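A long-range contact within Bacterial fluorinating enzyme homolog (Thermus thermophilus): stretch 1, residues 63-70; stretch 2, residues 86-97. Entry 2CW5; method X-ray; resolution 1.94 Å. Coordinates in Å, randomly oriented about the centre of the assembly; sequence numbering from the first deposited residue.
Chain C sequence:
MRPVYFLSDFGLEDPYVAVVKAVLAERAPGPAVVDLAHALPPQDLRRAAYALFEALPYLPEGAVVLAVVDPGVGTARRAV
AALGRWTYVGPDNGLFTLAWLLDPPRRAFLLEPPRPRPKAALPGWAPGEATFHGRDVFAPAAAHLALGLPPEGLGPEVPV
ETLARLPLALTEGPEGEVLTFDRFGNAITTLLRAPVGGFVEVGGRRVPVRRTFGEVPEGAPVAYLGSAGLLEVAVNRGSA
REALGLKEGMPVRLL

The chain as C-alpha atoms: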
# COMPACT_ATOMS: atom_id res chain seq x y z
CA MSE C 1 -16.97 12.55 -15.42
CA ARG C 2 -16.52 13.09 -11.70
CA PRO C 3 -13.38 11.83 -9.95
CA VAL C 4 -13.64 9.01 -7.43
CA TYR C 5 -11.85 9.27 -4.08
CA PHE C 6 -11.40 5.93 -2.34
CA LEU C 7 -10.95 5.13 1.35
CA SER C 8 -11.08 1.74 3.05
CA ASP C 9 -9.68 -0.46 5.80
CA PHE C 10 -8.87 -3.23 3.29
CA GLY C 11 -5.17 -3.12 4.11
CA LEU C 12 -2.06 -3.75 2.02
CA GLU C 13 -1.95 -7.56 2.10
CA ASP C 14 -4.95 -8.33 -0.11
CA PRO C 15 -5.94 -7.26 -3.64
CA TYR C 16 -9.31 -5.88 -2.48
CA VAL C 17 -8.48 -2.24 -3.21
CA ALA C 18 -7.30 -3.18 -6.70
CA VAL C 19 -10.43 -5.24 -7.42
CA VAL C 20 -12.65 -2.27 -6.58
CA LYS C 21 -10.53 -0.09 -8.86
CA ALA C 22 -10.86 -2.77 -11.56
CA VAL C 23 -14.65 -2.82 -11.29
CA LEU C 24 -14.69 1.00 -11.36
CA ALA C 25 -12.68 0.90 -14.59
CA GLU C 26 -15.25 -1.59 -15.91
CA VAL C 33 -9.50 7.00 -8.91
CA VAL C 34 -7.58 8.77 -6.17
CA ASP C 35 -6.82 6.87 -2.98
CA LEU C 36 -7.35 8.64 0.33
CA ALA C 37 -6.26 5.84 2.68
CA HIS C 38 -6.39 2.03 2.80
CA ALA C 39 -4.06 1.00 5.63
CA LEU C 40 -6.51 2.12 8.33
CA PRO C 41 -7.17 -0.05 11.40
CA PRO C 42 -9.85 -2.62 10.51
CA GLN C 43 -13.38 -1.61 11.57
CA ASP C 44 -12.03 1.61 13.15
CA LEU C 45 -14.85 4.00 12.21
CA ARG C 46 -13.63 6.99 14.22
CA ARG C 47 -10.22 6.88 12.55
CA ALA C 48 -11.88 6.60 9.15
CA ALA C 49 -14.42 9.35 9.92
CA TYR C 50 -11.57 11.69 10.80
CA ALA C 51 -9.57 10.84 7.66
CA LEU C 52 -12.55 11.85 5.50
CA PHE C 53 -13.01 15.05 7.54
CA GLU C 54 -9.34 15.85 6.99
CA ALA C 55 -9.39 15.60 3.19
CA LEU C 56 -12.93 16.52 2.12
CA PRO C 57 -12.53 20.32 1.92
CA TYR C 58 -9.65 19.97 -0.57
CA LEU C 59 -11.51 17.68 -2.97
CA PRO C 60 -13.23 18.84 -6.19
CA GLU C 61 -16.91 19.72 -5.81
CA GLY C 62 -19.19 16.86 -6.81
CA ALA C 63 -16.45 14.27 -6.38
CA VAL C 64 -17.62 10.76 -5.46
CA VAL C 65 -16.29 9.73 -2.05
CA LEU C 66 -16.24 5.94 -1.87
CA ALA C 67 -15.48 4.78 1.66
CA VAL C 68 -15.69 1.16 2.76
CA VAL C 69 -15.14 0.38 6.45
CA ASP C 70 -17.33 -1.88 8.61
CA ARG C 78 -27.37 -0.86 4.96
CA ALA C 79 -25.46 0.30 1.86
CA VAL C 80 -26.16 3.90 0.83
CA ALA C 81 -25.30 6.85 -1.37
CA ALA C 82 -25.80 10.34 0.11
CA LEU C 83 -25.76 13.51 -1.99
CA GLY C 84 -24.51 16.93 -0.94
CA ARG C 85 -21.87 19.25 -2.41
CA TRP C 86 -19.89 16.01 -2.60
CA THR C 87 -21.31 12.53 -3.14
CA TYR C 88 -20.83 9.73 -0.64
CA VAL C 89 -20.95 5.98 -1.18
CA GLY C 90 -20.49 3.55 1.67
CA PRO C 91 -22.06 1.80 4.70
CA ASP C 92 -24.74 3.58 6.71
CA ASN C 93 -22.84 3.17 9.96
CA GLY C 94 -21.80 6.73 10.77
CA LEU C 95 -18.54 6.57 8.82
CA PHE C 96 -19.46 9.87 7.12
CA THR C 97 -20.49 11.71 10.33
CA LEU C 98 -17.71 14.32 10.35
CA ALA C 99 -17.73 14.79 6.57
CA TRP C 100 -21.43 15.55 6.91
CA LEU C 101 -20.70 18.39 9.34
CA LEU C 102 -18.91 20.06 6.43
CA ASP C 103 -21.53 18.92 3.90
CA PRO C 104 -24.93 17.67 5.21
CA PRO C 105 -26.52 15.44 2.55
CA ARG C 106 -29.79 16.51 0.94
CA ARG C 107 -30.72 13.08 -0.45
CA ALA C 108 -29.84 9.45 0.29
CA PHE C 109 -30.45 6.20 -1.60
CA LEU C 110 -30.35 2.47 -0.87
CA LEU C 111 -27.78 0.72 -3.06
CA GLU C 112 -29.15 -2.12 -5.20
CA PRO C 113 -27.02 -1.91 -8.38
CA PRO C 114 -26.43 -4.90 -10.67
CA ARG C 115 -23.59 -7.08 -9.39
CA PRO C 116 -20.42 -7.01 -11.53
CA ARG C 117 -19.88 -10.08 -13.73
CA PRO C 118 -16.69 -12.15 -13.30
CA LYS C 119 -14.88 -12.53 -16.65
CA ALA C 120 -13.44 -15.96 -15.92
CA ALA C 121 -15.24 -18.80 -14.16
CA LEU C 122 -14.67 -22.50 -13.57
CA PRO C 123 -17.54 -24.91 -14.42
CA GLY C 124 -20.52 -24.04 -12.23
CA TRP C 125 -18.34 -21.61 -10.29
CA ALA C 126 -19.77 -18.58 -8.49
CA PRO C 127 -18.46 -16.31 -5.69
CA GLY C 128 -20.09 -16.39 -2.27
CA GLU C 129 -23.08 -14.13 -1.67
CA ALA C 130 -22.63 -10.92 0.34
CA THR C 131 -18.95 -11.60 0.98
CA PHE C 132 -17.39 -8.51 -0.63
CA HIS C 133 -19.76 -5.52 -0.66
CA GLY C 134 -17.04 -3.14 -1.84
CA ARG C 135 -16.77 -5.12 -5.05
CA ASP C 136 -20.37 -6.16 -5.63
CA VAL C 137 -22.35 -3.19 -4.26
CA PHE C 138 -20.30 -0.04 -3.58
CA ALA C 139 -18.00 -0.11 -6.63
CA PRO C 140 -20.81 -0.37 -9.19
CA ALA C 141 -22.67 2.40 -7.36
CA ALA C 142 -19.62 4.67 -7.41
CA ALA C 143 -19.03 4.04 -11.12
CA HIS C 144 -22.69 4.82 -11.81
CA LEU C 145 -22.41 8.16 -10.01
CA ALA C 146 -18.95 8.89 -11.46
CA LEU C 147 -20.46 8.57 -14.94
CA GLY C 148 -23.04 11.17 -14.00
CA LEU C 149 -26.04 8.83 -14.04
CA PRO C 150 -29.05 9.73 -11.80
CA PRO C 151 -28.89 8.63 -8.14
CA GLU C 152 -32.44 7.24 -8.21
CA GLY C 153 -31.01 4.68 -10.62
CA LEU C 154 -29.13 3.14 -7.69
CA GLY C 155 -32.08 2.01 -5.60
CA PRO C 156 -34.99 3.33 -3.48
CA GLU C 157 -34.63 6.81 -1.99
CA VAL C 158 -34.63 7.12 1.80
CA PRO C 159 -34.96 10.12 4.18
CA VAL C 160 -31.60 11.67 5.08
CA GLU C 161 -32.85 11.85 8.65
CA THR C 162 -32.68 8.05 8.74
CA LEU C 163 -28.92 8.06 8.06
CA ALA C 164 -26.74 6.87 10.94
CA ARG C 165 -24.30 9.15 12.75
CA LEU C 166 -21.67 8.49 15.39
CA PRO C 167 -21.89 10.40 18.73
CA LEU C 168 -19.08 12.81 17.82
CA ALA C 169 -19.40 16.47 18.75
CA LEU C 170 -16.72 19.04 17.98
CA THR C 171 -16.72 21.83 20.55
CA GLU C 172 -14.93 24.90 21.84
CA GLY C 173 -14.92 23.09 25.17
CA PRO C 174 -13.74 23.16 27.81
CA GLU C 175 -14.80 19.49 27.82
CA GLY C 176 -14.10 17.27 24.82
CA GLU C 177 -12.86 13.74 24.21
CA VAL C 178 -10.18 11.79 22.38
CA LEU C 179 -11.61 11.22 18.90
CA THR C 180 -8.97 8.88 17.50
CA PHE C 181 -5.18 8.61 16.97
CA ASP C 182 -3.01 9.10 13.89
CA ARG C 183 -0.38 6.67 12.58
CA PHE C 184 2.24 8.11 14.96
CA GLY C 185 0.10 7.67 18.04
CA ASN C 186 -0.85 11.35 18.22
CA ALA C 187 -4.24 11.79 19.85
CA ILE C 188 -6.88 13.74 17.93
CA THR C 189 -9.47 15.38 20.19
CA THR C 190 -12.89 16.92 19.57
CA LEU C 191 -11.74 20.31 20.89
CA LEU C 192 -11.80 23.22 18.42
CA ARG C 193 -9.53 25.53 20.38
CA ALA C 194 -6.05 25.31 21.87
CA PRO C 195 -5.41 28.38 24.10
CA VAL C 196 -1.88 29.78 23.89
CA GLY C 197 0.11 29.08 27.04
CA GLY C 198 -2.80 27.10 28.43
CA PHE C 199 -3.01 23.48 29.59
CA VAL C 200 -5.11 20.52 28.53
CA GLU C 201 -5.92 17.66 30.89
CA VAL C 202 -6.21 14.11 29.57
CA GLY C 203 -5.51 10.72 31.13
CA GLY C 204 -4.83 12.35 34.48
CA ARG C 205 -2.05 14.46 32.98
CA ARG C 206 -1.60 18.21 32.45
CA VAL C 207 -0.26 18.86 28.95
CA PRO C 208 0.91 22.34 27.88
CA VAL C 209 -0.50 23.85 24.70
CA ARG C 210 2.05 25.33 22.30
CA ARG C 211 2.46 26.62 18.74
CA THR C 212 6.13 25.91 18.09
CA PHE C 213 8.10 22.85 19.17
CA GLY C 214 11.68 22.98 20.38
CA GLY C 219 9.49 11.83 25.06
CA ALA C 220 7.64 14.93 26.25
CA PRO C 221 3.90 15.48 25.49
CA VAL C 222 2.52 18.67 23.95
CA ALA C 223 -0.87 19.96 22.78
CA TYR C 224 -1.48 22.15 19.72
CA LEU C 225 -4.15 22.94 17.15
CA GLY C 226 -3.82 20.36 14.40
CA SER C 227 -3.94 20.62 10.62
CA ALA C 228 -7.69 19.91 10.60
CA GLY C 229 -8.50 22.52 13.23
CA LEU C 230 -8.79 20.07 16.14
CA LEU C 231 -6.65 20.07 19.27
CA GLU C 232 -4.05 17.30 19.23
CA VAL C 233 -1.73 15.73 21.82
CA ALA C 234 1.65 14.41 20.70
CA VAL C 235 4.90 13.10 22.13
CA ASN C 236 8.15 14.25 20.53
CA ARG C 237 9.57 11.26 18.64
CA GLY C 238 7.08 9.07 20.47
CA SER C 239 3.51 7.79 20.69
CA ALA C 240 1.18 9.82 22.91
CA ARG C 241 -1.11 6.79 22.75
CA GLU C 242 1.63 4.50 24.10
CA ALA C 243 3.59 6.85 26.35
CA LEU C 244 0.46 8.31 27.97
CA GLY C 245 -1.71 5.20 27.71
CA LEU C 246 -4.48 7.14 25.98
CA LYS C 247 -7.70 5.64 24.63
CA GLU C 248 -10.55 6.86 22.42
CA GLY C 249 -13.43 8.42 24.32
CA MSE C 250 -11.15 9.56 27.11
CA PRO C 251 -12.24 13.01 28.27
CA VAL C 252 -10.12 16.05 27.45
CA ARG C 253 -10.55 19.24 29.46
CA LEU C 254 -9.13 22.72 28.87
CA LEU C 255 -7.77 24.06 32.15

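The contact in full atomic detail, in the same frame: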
# COMPACT_ATOMS: atom_id res chain seq x y z
N ALA C 63 -17.24 15.50 -6.31
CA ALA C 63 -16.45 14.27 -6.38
C ALA C 63 -17.22 13.16 -5.67
O ALA C 63 -18.04 13.43 -4.78
CB ALA C 63 -15.10 14.48 -5.69
N VAL C 64 -16.97 11.92 -6.07
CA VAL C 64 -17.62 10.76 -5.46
C VAL C 64 -16.68 10.19 -4.41
O VAL C 64 -15.59 9.72 -4.74
CB VAL C 64 -17.91 9.66 -6.51
CG1 VAL C 64 -18.43 8.40 -5.83
CG2 VAL C 64 -18.90 10.17 -7.54
N VAL C 65 -17.10 10.25 -3.15
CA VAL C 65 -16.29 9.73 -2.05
C VAL C 65 -16.75 8.32 -1.70
O VAL C 65 -17.80 8.14 -1.08
CB VAL C 65 -16.40 10.62 -0.79
CG1 VAL C 65 -15.47 10.09 0.30
CG2 VAL C 65 -16.06 12.06 -1.14
N LEU C 66 -15.97 7.34 -2.13
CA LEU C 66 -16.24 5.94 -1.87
C LEU C 66 -15.45 5.54 -0.64
O LEU C 66 -14.22 5.59 -0.63
CB LEU C 66 -15.80 5.10 -3.08
CG LEU C 66 -15.83 3.57 -2.95
CD1 LEU C 66 -17.25 3.11 -2.64
CD2 LEU C 66 -15.35 2.94 -4.25
N ALA C 67 -16.15 5.16 0.42
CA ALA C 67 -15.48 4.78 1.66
C ALA C 67 -16.07 3.49 2.19
O ALA C 67 -17.25 3.42 2.51
CB ALA C 67 -15.62 5.89 2.70
N VAL C 68 -15.23 2.46 2.28
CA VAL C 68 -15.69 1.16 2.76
C VAL C 68 -14.96 0.70 4.01
O VAL C 68 -13.80 0.29 3.95
CB VAL C 68 -15.52 0.08 1.67
CG1 VAL C 68 -16.09 -1.26 2.16
CG2 VAL C 68 -16.23 0.51 0.39
N VAL C 69 -15.66 0.79 5.14
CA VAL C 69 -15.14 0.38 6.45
C VAL C 69 -16.32 -0.12 7.28
O VAL C 69 -17.30 0.61 7.46
CB VAL C 69 -14.49 1.56 7.22
CG1 VAL C 69 -13.95 1.08 8.57
CG2 VAL C 69 -13.36 2.19 6.39
N ASP C 70 -16.24 -1.34 7.80
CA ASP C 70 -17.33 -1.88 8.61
C ASP C 70 -16.83 -2.48 9.92
O ASP C 70 -17.33 -2.08 10.99
CB ASP C 70 -18.10 -2.94 7.83
CG ASP C 70 -18.74 -2.40 6.58
OD1 ASP C 70 -18.00 -1.92 5.70
OD2 ASP C 70 -19.98 -2.46 6.47
N TRP C 86 -20.70 17.15 -2.19
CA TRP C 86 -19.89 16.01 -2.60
C TRP C 86 -20.84 14.82 -2.52
O TRP C 86 -21.89 14.92 -1.89
CB TRP C 86 -18.70 15.80 -1.66
CG TRP C 86 -17.64 16.86 -1.79
CD1 TRP C 86 -16.69 16.96 -2.77
CD2 TRP C 86 -17.45 18.00 -0.94
NE1 TRP C 86 -15.92 18.09 -2.58
CE2 TRP C 86 -16.37 18.74 -1.46
CE3 TRP C 86 -18.10 18.46 0.22
CZ2 TRP C 86 -15.92 19.93 -0.86
CZ3 TRP C 86 -17.65 19.63 0.81
CH2 TRP C 86 -16.57 20.35 0.27
N THR C 87 -20.47 13.72 -3.16
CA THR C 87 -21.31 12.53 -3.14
C THR C 87 -20.62 11.47 -2.32
O THR C 87 -19.40 11.30 -2.40
CB THR C 87 -21.57 12.05 -4.57
OG1 THR C 87 -22.31 13.05 -5.28
CG2 THR C 87 -22.36 10.73 -4.58
N TYR C 88 -21.39 10.75 -1.51
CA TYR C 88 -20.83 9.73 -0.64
C TYR C 88 -21.40 8.36 -0.93
O TYR C 88 -22.60 8.22 -1.15
CB TYR C 88 -21.10 10.11 0.82
CG TYR C 88 -20.68 11.52 1.15
CD1 TYR C 88 -19.36 11.82 1.47
CD2 TYR C 88 -21.60 12.57 1.09
CE1 TYR C 88 -18.95 13.14 1.71
CE2 TYR C 88 -21.21 13.89 1.32
CZ TYR C 88 -19.88 14.17 1.63
OH TYR C 88 -19.47 15.47 1.82
N VAL C 89 -20.54 7.35 -0.93
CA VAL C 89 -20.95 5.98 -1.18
C VAL C 89 -20.26 5.09 -0.16
O VAL C 89 -19.04 5.02 -0.10
CB VAL C 89 -20.56 5.52 -2.60
CG1 VAL C 89 -20.94 4.05 -2.81
CG2 VAL C 89 -21.24 6.41 -3.63
N GLY C 90 -21.06 4.41 0.66
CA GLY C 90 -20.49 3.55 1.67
C GLY C 90 -21.55 3.05 2.63
O GLY C 90 -22.74 3.29 2.41
N PRO C 91 -21.15 2.34 3.69
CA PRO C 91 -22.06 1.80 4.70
C PRO C 91 -22.71 2.87 5.56
O PRO C 91 -22.10 3.88 5.90
CB PRO C 91 -21.15 0.88 5.51
CG PRO C 91 -19.83 1.61 5.45
CD PRO C 91 -19.75 1.97 3.99
N ASP C 92 -23.98 2.65 5.88
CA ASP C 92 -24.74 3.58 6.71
C ASP C 92 -24.47 3.21 8.16
O ASP C 92 -25.34 2.69 8.87
CB ASP C 92 -26.24 3.45 6.38
CG ASP C 92 -27.09 4.50 7.07
OD1 ASP C 92 -26.56 5.58 7.42
OD2 ASP C 92 -28.30 4.26 7.23
N ASN C 93 -23.24 3.48 8.60
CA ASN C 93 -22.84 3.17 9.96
C ASN C 93 -22.18 4.35 10.67
O ASN C 93 -21.50 4.17 11.68
CB ASN C 93 -21.89 1.96 9.96
CG ASN C 93 -20.64 2.19 9.13
OD1 ASN C 93 -20.36 3.31 8.68
ND2 ASN C 93 -19.86 1.12 8.92
N GLY C 94 -22.37 5.55 10.14
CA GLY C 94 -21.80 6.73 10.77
C GLY C 94 -20.41 7.11 10.29
O GLY C 94 -19.85 8.10 10.75
N LEU C 95 -19.86 6.31 9.38
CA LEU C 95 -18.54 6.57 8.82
C LEU C 95 -18.40 8.01 8.31
O LEU C 95 -17.35 8.65 8.48
CB LEU C 95 -18.30 5.59 7.66
CG LEU C 95 -17.10 5.81 6.72
CD1 LEU C 95 -15.82 5.80 7.53
CD2 LEU C 95 -17.07 4.70 5.68
N PHE C 96 -19.46 8.52 7.69
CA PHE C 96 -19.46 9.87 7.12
C PHE C 96 -19.88 11.01 8.06
O PHE C 96 -20.06 12.14 7.62
CB PHE C 96 -20.37 9.90 5.88
CG PHE C 96 -19.90 9.02 4.74
CD1 PHE C 96 -18.76 9.35 4.02
CD2 PHE C 96 -20.62 7.89 4.38
CE1 PHE C 96 -18.34 8.56 2.94
CE2 PHE C 96 -20.21 7.09 3.31
CZ PHE C 96 -19.07 7.42 2.59
N THR C 97 -20.04 10.72 9.35
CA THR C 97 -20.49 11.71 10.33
C THR C 97 -19.79 13.08 10.29
O THR C 97 -20.45 14.12 10.20
CB THR C 97 -20.37 11.17 11.77
OG1 THR C 97 -21.18 9.99 11.91
CG2 THR C 97 -20.84 12.21 12.78

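Parallel strands pair by a simple rule: a residue on one strand gives its NH and CO to two residues of the neighbour that flank its own partner, while that partner turns its own NH and CO away. The contact between residues 63-70 and 86-97 of this fluorinating enzyme homolog is a compact example, and it is best read from Val65, Val89 and Ala67, the three residues with the most surface covered by the opposing stretch.

Val65 lies level with Tyr88, yet its backbone bonds to the residues before and after it. Val65 N donates to Thr87 O at 2.6 Å, a short and nearly straight bond, and Val65 O accepts from Val89 N at 2.9 Å. The ladder continues at both ends: Thr87 N donates to Ala63 O at 2.9 Å, and Ala67 N to Val89 O, also at 2.9 Å. Odd-numbered residues of both stretches thus supply every rung. The intervening residues contribute CA-H...O contacts, such as Tyr88 CA to Val65 O at 3.5 Å and Leu66 CA to Val89 O at 3.4 Å. The strand axes run 21° apart, and the register holds over three parallel bridges.

Side chains alternate between the faces. Val65 shares one with Tyr88, its CB 3.9 Å from Tyr88 CD1. On the other, Val89 packs beside Leu66, with Leu66 CD1 3.8 Å from Val89 CG1, and also reaches back along the strand to Val64, whose CG1 lies 4.1 Å from Val89 CG2.

At Ala67 the pairing gives way to packing. Its small methyl group meets two larger side chains from beyond the corner at Gly90: Ala67 CB is 3.5 Å from Leu95 CD2 and 3.8 Å from Phe96 CZ. Phe96 extends this apolar cluster to Val65, its CE1 4.2 Å from Val65 CG1. The corner itself is tight. Gly90 CA sits 3.3 Å from Ala67 O. An ideal CB built on Gly90 would point toward the first stretch and fall 2.3 Å from Ala67 O, a clash that glycine avoids. Pro91 CD then approaches Ala67 O to 3.2 Å.

Past the ladder, a side chain takes over the role of a backbone donor. Asn93 ND2 donates to Val69 O at 3.0 Å, while Asn93 OD1 accepts from Leu95 N at 3.1 Å within its own stretch. One amide therefore ties the loop to the first stretch and braces the loop internally. Val69 N, by contrast, is buried without a partner.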